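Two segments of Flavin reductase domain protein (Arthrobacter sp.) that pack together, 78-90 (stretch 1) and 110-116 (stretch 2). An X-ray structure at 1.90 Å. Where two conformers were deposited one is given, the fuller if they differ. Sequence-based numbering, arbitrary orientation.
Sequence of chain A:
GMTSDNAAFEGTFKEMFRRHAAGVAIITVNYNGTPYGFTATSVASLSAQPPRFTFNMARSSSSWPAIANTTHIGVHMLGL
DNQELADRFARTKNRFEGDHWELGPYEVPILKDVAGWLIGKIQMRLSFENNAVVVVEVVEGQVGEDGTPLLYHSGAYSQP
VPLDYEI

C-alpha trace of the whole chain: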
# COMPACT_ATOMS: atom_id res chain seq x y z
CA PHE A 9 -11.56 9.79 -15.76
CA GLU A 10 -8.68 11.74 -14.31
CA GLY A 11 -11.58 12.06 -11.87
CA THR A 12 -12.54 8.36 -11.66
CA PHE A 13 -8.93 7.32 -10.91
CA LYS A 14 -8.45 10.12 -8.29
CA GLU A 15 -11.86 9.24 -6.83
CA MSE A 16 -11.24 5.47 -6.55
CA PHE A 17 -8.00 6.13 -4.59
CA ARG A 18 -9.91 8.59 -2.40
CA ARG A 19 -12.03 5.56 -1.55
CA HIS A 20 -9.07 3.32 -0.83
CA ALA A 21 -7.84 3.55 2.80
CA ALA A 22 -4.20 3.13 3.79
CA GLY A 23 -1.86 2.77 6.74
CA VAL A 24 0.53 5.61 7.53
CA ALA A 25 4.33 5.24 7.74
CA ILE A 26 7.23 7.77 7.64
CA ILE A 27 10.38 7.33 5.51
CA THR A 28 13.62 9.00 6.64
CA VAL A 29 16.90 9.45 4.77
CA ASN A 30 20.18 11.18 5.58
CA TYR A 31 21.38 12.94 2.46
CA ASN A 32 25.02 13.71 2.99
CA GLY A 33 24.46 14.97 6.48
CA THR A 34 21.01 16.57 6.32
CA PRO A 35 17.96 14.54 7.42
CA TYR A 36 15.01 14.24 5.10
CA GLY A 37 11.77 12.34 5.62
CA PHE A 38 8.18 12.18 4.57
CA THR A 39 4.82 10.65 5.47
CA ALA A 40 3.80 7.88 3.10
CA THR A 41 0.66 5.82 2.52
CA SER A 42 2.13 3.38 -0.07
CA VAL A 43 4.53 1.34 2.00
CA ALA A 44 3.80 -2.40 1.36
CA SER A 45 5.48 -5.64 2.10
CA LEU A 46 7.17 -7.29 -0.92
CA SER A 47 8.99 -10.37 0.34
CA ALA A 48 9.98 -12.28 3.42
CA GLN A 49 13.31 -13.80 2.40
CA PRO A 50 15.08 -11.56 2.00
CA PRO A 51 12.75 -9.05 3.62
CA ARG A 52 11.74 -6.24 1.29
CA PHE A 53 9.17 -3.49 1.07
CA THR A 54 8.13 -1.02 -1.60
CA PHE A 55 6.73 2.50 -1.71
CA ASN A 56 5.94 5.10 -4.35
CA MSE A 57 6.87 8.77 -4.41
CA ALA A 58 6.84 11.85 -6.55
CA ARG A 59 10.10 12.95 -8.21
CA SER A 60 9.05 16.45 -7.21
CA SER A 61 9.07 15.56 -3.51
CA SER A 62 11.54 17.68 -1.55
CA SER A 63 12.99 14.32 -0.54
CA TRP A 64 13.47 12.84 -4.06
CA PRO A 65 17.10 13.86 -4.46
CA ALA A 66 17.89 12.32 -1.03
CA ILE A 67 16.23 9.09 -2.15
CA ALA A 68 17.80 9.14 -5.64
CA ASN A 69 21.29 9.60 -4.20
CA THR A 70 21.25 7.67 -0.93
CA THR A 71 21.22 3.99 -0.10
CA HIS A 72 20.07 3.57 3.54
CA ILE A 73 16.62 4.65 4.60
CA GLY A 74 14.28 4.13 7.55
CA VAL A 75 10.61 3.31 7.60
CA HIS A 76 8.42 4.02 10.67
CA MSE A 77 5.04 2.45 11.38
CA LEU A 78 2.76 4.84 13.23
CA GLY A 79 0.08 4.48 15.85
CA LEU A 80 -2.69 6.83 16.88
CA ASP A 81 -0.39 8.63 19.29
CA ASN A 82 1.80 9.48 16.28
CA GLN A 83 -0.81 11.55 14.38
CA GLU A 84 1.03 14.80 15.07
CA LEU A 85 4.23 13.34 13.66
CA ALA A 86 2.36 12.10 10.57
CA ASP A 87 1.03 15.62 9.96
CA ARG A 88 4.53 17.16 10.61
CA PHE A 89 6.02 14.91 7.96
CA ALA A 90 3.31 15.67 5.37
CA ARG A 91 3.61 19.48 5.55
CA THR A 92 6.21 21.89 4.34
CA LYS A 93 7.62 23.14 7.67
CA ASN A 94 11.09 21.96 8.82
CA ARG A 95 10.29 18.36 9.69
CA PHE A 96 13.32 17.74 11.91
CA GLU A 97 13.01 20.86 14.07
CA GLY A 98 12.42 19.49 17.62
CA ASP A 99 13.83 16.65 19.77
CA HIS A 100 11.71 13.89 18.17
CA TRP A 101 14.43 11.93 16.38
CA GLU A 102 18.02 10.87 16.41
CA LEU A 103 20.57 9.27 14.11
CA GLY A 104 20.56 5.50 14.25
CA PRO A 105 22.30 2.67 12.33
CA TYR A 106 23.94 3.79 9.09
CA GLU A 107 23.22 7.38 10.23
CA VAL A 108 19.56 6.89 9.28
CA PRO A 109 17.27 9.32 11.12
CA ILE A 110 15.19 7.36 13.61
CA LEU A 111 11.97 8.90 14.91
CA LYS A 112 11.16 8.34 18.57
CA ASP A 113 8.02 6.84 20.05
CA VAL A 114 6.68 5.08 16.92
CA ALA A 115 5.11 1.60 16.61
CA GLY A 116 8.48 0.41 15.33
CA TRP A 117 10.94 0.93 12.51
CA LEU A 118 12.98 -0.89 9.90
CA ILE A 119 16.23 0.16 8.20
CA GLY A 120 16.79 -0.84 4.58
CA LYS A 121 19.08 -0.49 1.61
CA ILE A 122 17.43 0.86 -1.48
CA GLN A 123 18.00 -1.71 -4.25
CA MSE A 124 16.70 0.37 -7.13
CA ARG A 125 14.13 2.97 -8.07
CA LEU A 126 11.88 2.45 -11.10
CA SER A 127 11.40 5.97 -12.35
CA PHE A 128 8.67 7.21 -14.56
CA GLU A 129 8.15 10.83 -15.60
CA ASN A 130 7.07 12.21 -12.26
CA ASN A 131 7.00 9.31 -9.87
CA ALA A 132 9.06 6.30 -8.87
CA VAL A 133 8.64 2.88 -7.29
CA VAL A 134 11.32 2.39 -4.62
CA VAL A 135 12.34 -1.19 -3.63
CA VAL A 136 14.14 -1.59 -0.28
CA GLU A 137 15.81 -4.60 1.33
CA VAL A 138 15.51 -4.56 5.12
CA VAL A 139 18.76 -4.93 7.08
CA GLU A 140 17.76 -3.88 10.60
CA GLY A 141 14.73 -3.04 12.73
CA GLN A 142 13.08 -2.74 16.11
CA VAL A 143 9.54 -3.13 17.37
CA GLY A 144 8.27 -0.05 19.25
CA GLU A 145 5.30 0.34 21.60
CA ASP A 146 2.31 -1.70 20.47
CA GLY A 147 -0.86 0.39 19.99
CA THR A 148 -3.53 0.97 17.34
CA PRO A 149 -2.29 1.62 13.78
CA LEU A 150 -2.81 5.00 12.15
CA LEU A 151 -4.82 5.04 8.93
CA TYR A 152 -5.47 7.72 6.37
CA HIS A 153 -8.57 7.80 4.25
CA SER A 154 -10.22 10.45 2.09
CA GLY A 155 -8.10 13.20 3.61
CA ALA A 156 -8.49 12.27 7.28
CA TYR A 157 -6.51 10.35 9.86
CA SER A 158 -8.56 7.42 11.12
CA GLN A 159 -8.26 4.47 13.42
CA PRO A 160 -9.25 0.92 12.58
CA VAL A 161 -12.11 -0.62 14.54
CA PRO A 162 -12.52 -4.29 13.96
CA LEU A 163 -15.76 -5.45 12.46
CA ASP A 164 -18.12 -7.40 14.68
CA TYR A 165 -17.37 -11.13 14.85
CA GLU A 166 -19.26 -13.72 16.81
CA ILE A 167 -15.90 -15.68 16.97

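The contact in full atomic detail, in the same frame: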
# COMPACT_ATOMS: atom_id res chain seq x y z
N LEU A 78 3.34 3.83 12.36
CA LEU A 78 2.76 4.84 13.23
C LEU A 78 1.54 4.29 13.93
O LEU A 78 0.77 3.50 13.38
CB LEU A 78 2.36 6.07 12.38
CG LEU A 78 3.50 6.81 11.68
CD1 LEU A 78 3.06 8.18 11.19
CD2 LEU A 78 4.72 6.97 12.60
N GLY A 79 1.36 4.68 15.19
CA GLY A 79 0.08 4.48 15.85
C GLY A 79 -0.70 5.77 16.00
O GLY A 79 -0.28 6.83 15.59
N LEU A 80 -1.84 5.67 16.66
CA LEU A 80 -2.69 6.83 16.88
C LEU A 80 -2.01 7.94 17.64
O LEU A 80 -2.28 9.10 17.38
CB LEU A 80 -3.95 6.43 17.63
CG LEU A 80 -4.80 5.37 17.00
CD1 LEU A 80 -6.18 5.41 17.63
CD2 LEU A 80 -4.91 5.55 15.50
N ASP A 81 -1.11 7.60 18.56
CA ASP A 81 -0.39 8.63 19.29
C ASP A 81 0.64 9.33 18.41
O ASP A 81 1.26 10.30 18.83
CB ASP A 81 0.31 8.04 20.52
CG ASP A 81 -0.67 7.69 21.63
N ASN A 82 0.84 8.86 17.19
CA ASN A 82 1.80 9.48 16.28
C ASN A 82 1.11 10.37 15.22
O ASN A 82 1.75 10.70 14.23
CB ASN A 82 2.63 8.42 15.56
CG ASN A 82 3.39 7.50 16.48
OD1 ASN A 82 3.36 6.29 16.30
ND2 ASN A 82 4.12 8.06 17.42
N GLN A 83 -0.14 10.79 15.43
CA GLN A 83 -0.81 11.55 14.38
C GLN A 83 -0.11 12.89 14.15
O GLN A 83 -0.01 13.31 13.02
CB GLN A 83 -2.28 11.74 14.67
CG GLN A 83 -2.99 12.43 13.54
CD GLN A 83 -2.72 13.92 13.51
OE1 GLN A 83 -2.44 14.53 14.53
NE2 GLN A 83 -2.80 14.51 12.33
N GLU A 84 0.40 13.50 15.20
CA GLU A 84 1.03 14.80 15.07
C GLU A 84 2.31 14.70 14.24
O GLU A 84 2.65 15.61 13.48
CB GLU A 84 1.30 15.39 16.47
CG GLU A 84 2.10 16.66 16.45
CD GLU A 84 2.11 17.43 17.77
OE1 GLU A 84 1.10 17.38 18.52
OE2 GLU A 84 3.12 18.14 18.01
N LEU A 85 3.00 13.58 14.37
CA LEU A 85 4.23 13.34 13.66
C LEU A 85 3.94 13.08 12.19
O LEU A 85 4.62 13.65 11.32
CB LEU A 85 4.93 12.14 14.30
CG LEU A 85 6.36 11.80 13.96
CD1 LEU A 85 7.38 12.80 14.56
CD2 LEU A 85 6.54 10.34 14.44
N ALA A 86 2.90 12.28 11.93
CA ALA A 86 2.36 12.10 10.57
C ALA A 86 2.06 13.43 9.87
O ALA A 86 2.49 13.64 8.75
CB ALA A 86 1.12 11.19 10.53
N ASP A 87 1.36 14.33 10.53
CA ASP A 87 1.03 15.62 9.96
C ASP A 87 2.28 16.51 9.72
O ASP A 87 2.39 17.15 8.67
CB ASP A 87 0.03 16.30 10.88
CG ASP A 87 -0.67 17.47 10.25
OD1 ASP A 87 -1.45 17.29 9.28
OD2 ASP A 87 -0.47 18.59 10.74
N ARG A 88 3.17 16.55 10.71
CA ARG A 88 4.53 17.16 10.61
C ARG A 88 5.23 16.79 9.32
O ARG A 88 5.77 17.63 8.62
CB ARG A 88 5.44 16.66 11.74
CG ARG A 88 5.82 17.66 12.80
CD ARG A 88 6.58 16.94 13.95
NE ARG A 88 6.26 17.49 15.27
CZ ARG A 88 6.27 16.82 16.41
NH1 ARG A 88 6.56 15.53 16.46
NH2 ARG A 88 5.95 17.45 17.53
N PHE A 89 5.24 15.49 9.05
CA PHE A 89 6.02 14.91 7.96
C PHE A 89 5.29 14.92 6.61
O PHE A 89 5.83 14.41 5.60
CB PHE A 89 6.48 13.52 8.40
CG PHE A 89 7.77 13.56 9.17
CD1 PHE A 89 7.80 13.80 10.54
CD2 PHE A 89 8.97 13.46 8.49
CE1 PHE A 89 8.98 13.86 11.22
CE2 PHE A 89 10.17 13.55 9.18
CZ PHE A 89 10.17 13.74 10.55
N ALA A 90 4.09 15.50 6.59
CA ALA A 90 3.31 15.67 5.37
C ALA A 90 3.29 17.12 4.93
O ALA A 90 2.90 17.39 3.79
CB ALA A 90 1.84 15.12 5.56
N ILE A 110 16.17 8.16 12.91
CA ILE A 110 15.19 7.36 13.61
C ILE A 110 14.28 8.25 14.49
O ILE A 110 14.75 8.98 15.38
CB ILE A 110 15.84 6.18 14.43
CG1 ILE A 110 16.67 5.29 13.51
CG2 ILE A 110 14.73 5.34 15.10
CD1 ILE A 110 15.85 4.50 12.46
N LEU A 111 12.98 8.17 14.21
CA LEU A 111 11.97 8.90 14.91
C LEU A 111 11.58 8.14 16.14
O LEU A 111 11.32 6.94 16.08
CB LEU A 111 10.71 9.05 14.04
CG LEU A 111 10.86 9.62 12.64
CD1 LEU A 111 9.46 9.70 11.98
CD2 LEU A 111 11.58 10.95 12.69
N LYS A 112 11.53 8.86 17.26
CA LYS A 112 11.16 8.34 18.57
C LYS A 112 9.69 8.00 18.69
O LYS A 112 8.85 8.58 17.99
CB LYS A 112 11.46 9.41 19.62
CG LYS A 112 12.90 9.88 19.64
CD LYS A 112 13.09 11.02 20.65
CE LYS A 112 14.57 11.31 20.87
NZ LYS A 112 14.85 12.61 21.57
N ASP A 113 9.39 7.06 19.57
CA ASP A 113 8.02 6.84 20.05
C ASP A 113 7.06 6.36 18.99
O ASP A 113 5.89 6.67 19.05
CB ASP A 113 7.43 8.13 20.65
CG ASP A 113 8.15 8.59 21.90
OD1 ASP A 113 8.49 7.74 22.75
OD2 ASP A 113 8.36 9.82 22.03
N VAL A 114 7.54 5.60 18.01
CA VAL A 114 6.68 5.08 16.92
C VAL A 114 6.35 3.62 17.24
O VAL A 114 6.88 3.06 18.21
CB VAL A 114 7.33 5.22 15.50
CG1 VAL A 114 7.54 6.69 15.13
CG2 VAL A 114 8.61 4.47 15.38
N ALA A 115 5.50 3.01 16.42
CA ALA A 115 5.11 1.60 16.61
C ALA A 115 6.29 0.63 16.38
O ALA A 115 6.32 -0.49 16.92
CB ALA A 115 3.95 1.23 15.70
N GLY A 116 7.23 1.08 15.56
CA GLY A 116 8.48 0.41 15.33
C GLY A 116 9.04 0.92 14.03
O GLY A 116 8.37 1.67 13.31

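A small contact between a helix with its lead-in turn and a strand running into a loop often combines one well-placed polar side chain with apolar packing, and residues 78–90 and 110–116 of this flavin reductase domain protein illustrate the principle, burying 316 Å² in all. The walk begins where the backbones come close, with the CA atoms of Leu-78 and Ala-115 5.2 Å apart. The CA-to-CB bond of Leu-78 points away from the other stretch, yet its side chain, with chi1 m and chi2 t, brings CD2 back to 3.8 Å from CG1 of Val-114. Gly-79 adds little surface, its N lying 4.3 Å from CB of Ala-115, but that same N donates a hydrogen bond to OD1 of Asn-82 at 2.8 Å.

Asn-82 makes the one hydrogen bond across the contact. While its OD1 accepts from Gly-79, its ND2 donates to the backbone O of Asp-113 at 2.8 Å, with an N-H...O angle of 170°. One amide group thus ties the turn preceding the helix to itself and to the facing loop, and both the oxygen and the nitrogen of a buried amide are engaged. The backbone bond from Asn-82 N to Gly-79 O, also 2.8 Å, tightens the same turn. Although Asn-82 occupies the N-cap position, its side chain makes no capping bond; its amide is engaged in the bonds just described.

Three residues after Asn-82, within the helix, Leu-85 directs its CA-to-CB bond toward stretch 2. Its CD2 lies 3.8 Å from CG1 of Val-114 and 3.9 Å from CD1 of Leu-111, so a single methyl touches two residues, and Val-114 CG1 is shared with Leu-78. Four residues on, Phe-89 completes the apolar row: its CZ approaches CD2 of Leu-111 at 3.8 Å, obliquely to the ring. Leu-111 therefore meets both Leu-85 and Phe-89, each through a different methyl at closest approach.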